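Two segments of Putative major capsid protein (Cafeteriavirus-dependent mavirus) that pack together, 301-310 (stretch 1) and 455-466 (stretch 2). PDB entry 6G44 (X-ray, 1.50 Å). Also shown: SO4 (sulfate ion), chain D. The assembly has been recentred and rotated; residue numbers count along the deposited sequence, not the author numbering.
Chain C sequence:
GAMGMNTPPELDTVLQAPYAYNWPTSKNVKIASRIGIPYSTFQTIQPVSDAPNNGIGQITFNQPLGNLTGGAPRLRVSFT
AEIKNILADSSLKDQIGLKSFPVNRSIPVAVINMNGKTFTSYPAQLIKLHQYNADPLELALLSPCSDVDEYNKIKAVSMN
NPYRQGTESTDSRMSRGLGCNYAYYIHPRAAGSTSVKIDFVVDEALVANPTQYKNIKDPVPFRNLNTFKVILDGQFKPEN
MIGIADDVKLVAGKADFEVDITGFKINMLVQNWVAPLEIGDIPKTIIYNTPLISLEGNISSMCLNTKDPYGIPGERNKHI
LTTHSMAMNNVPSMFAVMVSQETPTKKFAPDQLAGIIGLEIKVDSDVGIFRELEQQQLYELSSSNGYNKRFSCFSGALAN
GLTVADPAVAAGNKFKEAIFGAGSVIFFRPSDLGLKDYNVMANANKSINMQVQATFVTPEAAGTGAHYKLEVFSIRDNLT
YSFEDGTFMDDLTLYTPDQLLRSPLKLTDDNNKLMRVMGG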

# COMPACT_ATOMS: atom_id res chain seq x y z
N SER C 301 -15.46 36.62 -3.74
CA SER C 301 -15.33 37.66 -4.76
C SER C 301 -15.59 37.06 -6.13
O SER C 301 -15.55 35.83 -6.33
CB SER C 301 -13.96 38.32 -4.72
OG SER C 301 -12.94 37.42 -5.19
N MET C 302 -15.87 37.95 -7.08
CA MET C 302 -15.91 37.60 -8.47
C MET C 302 -14.48 37.67 -8.95
O MET C 302 -13.87 38.73 -8.95
CB MET C 302 -16.80 38.59 -9.27
CG MET C 302 -16.89 38.30 -10.77
SD MET C 302 -17.63 36.69 -11.10
CE MET C 302 -17.74 36.68 -12.89
N CYS C 303 -13.94 36.52 -9.38
CA CYS C 303 -12.57 36.40 -9.84
C CYS C 303 -12.52 36.37 -11.36
O CYS C 303 -13.05 35.45 -11.97
CB CYS C 303 -11.95 35.12 -9.26
SG CYS C 303 -11.67 35.22 -7.48
N LEU C 304 -11.89 37.40 -11.96
CA LEU C 304 -11.82 37.55 -13.42
C LEU C 304 -10.43 37.23 -13.86
O LEU C 304 -9.47 37.81 -13.34
CB LEU C 304 -12.13 39.01 -13.83
CG LEU C 304 -13.48 39.61 -13.43
CD1 LEU C 304 -13.58 41.03 -13.99
CD2 LEU C 304 -14.64 38.76 -13.91
N ASN C 305 -10.30 36.32 -14.82
CA ASN C 305 -9.01 36.07 -15.46
C ASN C 305 -8.87 36.86 -16.75
O ASN C 305 -9.81 36.95 -17.54
CB ASN C 305 -8.83 34.57 -15.71
CG ASN C 305 -8.56 33.81 -14.41
OD1 ASN C 305 -8.18 34.40 -13.40
ND2 ASN C 305 -8.73 32.50 -14.46
N THR C 306 -7.67 37.42 -16.92
CA THR C 306 -7.27 38.14 -18.12
C THR C 306 -6.16 37.44 -18.90
O THR C 306 -5.90 37.82 -20.04
CB THR C 306 -6.79 39.55 -17.74
OG1 THR C 306 -5.59 39.45 -16.96
CG2 THR C 306 -7.87 40.29 -16.95
N LYS C 307 -5.50 36.45 -18.30
CA LYS C 307 -4.47 35.66 -18.95
C LYS C 307 -4.95 34.21 -19.00
O LYS C 307 -5.85 33.79 -18.23
CB LYS C 307 -3.15 35.83 -18.21
CG LYS C 307 -2.58 37.23 -18.49
CD LYS C 307 -1.50 37.66 -17.54
CE LYS C 307 -2.05 38.19 -16.23
NZ LYS C 307 -0.94 38.25 -15.23
N ASP C 308 -4.42 33.46 -19.95
CA ASP C 308 -4.85 32.07 -20.14
C ASP C 308 -4.49 31.27 -18.88
O ASP C 308 -3.35 31.31 -18.45
CB ASP C 308 -4.15 31.41 -21.34
CG ASP C 308 -4.56 32.03 -22.68
OD1 ASP C 308 -5.71 32.48 -22.82
OD2 ASP C 308 -3.69 32.02 -23.58
N PRO C 309 -5.46 30.52 -18.33
CA PRO C 309 -5.09 29.70 -17.17
C PRO C 309 -4.15 28.56 -17.56
O PRO C 309 -3.40 28.09 -16.71
CB PRO C 309 -6.43 29.18 -16.68
CG PRO C 309 -7.31 29.15 -17.90
CD PRO C 309 -6.89 30.40 -18.64
N TYR C 310 -4.15 28.18 -18.83
CA TYR C 310 -3.25 27.14 -19.37
C TYR C 310 -1.95 27.73 -19.93
O TYR C 310 -1.15 27.01 -20.54
CB TYR C 310 -3.97 26.34 -20.45
CG TYR C 310 -4.52 27.20 -21.59
CD1 TYR C 310 -3.69 27.62 -22.63
CD2 TYR C 310 -5.85 27.60 -21.60
CE1 TYR C 310 -4.21 28.41 -23.65
CE2 TYR C 310 -6.37 28.41 -22.61
CZ TYR C 310 -5.54 28.80 -23.62
OH TYR C 310 -6.10 29.61 -24.61
S SO4 D . -2.54 39.71 -11.76
O1 SO4 D . -2.03 39.83 -13.14
O2 SO4 D . -2.36 40.97 -11.00
O3 SO4 D . -3.99 39.47 -11.85
O4 SO4 D . -1.78 38.63 -11.06
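Stretch 2 455-466: TFVTPEAAGTGA

Stretch 2 meets stretch 1 twice: its end pairs with the strand of stretch 1 as a neighbour in a sheet, and the loop before that folds across the side chain of N305 and the ring of P309. It enters as extended strand at 455-457, runs as loop through T458 to A462, and turns through a type II beta turn from A461 to T464 before becoming strand again at its end. There it runs antiparallel to strand 301-305, with 154° between the two N-to-C directions and a closest approach of 4.6 Å between axes.

C303 and A466 form a hydrogen-bonded pair: C303 N donates to A466 O at 2.9 Å, and A466 N returns a bond to C303 O at 3.0 Å. Next along, L304 faces G465, their CA atoms 4.0 Å apart. Glycine suits this close approach, because a CB on G465 would fall about 2.5 Å from both C303 O and L304 CD2. The end of M302 also reaches here, its CE 3.4 Å from G465 C. C303, whose side chain lies on the same face as that of A466, is largely covered: its SG sits at the edge of the F456 ring, 3.7 Å from CE2, where a small, polarizable thiol packs well.

N305 covers the most surface and ties the sheet to the loop. Its backbone N donates to T464 O at 3.0 Å, while its O accepts from G463 N at 2.8 Å. G463 has a positive phi, as expected at the third position of a type II turn, and glycine adopts it readily. The turn is braced within stretch 2, T464 N and T464 OG1 both donating to A461 O, at 3.1 and 2.7 Å. The buried amide of N305 serves two carbonyls of the loop: ND2 donates to E460 O at 2.9 Å, almost linearly, and to T458 O at 3.1 Å, with a weak bond to T458 OG1 at 3.1 Å. Its OD1 accepts from a water (3.0 Å from OD1) that in turn accepts from T458 N at 2.9 Å.

A462, at the second position of the turn, lays a compact methyl against the chain beyond the strand, its CB 3.7 Å from K307 O and 3.8 Å from T306 O. A water accepts from A462 N and donates to D308 OD1, at 2.9 Å each. Beyond it, the CA-to-CB bond of P309 points toward stretch 2, and its CG lies 3.3 Å from E460 O.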

# COMPACT_ATOMS: atom_id res chain seq x y z
N THR C 455 -3.85 33.75 -1.48
CA THR C 455 -3.60 34.12 -2.87
C THR C 455 -3.74 32.84 -3.69
O THR C 455 -3.18 31.79 -3.33
CB THR C 455 -2.19 34.73 -3.01
OG1 THR C 455 -2.03 35.82 -2.08
CG2 THR C 455 -1.97 35.24 -4.41
N PHE C 456 -4.47 32.91 -4.80
CA PHE C 456 -4.85 31.71 -5.52
C PHE C 456 -5.08 31.94 -6.98
O PHE C 456 -5.35 33.07 -7.43
CB PHE C 456 -6.10 31.08 -4.88
CG PHE C 456 -7.30 32.00 -4.84
CD1 PHE C 456 -7.47 32.88 -3.78
CD2 PHE C 456 -8.22 31.99 -5.87
CE1 PHE C 456 -8.59 33.72 -3.75
CE2 PHE C 456 -9.34 32.82 -5.85
CZ PHE C 456 -9.49 33.70 -4.79
N VAL C 457 -5.00 30.85 -7.72
CA VAL C 457 -5.27 30.85 -9.16
C VAL C 457 -6.51 30.00 -9.48
O VAL C 457 -6.81 29.00 -8.80
CB VAL C 457 -4.06 30.34 -9.98
CG1 VAL C 457 -2.87 31.27 -9.83
CG2 VAL C 457 -3.67 28.91 -9.60
N THR C 458 -7.23 30.41 -10.52
CA THR C 458 -8.51 29.82 -10.89
C THR C 458 -8.48 29.34 -12.34
O THR C 458 -7.70 29.87 -13.16
CB THR C 458 -9.63 30.85 -10.71
OG1 THR C 458 -9.31 31.99 -11.49
CG2 THR C 458 -9.78 31.26 -9.25
N PRO C 459 -9.30 28.35 -12.68
CA PRO C 459 -9.25 27.75 -14.01
C PRO C 459 -10.06 28.43 -15.12
O PRO C 459 -10.05 27.92 -16.25
CB PRO C 459 -9.78 26.35 -13.75
CG PRO C 459 -10.81 26.57 -12.69
CD PRO C 459 -10.20 27.59 -11.79
N GLU C 460 -10.73 29.53 -14.85
CA GLU C 460 -11.57 30.14 -15.89
C GLU C 460 -10.74 30.74 -17.04
O GLU C 460 -9.62 31.20 -16.86
CB GLU C 460 -12.50 31.20 -15.30
CG GLU C 460 -13.74 30.63 -14.62
CD GLU C 460 -13.44 29.96 -13.29
OE1 GLU C 460 -12.51 30.41 -12.60
OE2 GLU C 460 -14.16 29.02 -12.93
N ALA C 461 -11.35 30.71 -18.23
CA ALA C 461 -10.74 31.26 -19.43
C ALA C 461 -10.44 32.74 -19.28
O ALA C 461 -11.11 33.48 -18.53
CB ALA C 461 -11.67 31.05 -20.62
N ALA C 462 -9.45 33.19 -20.04
CA ALA C 462 -9.17 34.61 -20.17
C ALA C 462 -10.42 35.30 -20.69
O ALA C 462 -11.10 34.79 -21.58
CB ALA C 462 -8.00 34.86 -21.10
N GLY C 463 -10.71 36.45 -20.11
CA GLY C 463 -11.93 37.20 -20.43
C GLY C 463 -13.22 36.70 -19.82
O GLY C 463 -14.30 37.17 -20.20
N THR C 464 -13.13 35.77 -18.87
CA THR C 464 -14.27 35.26 -18.13
C THR C 464 -13.89 35.23 -16.65
O THR C 464 -12.73 35.41 -16.28
CB THR C 464 -14.70 33.85 -18.59
OG1 THR C 464 -13.75 32.87 -18.11
CG2 THR C 464 -14.78 33.74 -20.11
N GLY C 465 -14.88 34.98 -15.83
CA GLY C 465 -14.67 34.85 -14.40
C GLY C 465 -15.76 34.05 -13.75
O GLY C 465 -16.69 33.58 -14.41
N ALA C 466 -15.63 33.90 -12.43
CA ALA C 466 -16.58 33.15 -11.64
C ALA C 466 -16.35 33.49 -10.18
O ALA C 466 -15.30 34.00 -9.83
CB ALA C 466 -16.42 31.66 -11.85
O HOH W 1 -11.69 32.93 -12.29
O HOH W 2 -6.22 32.77 -11.84
O HOH W 3 -8.11 31.32 -21.81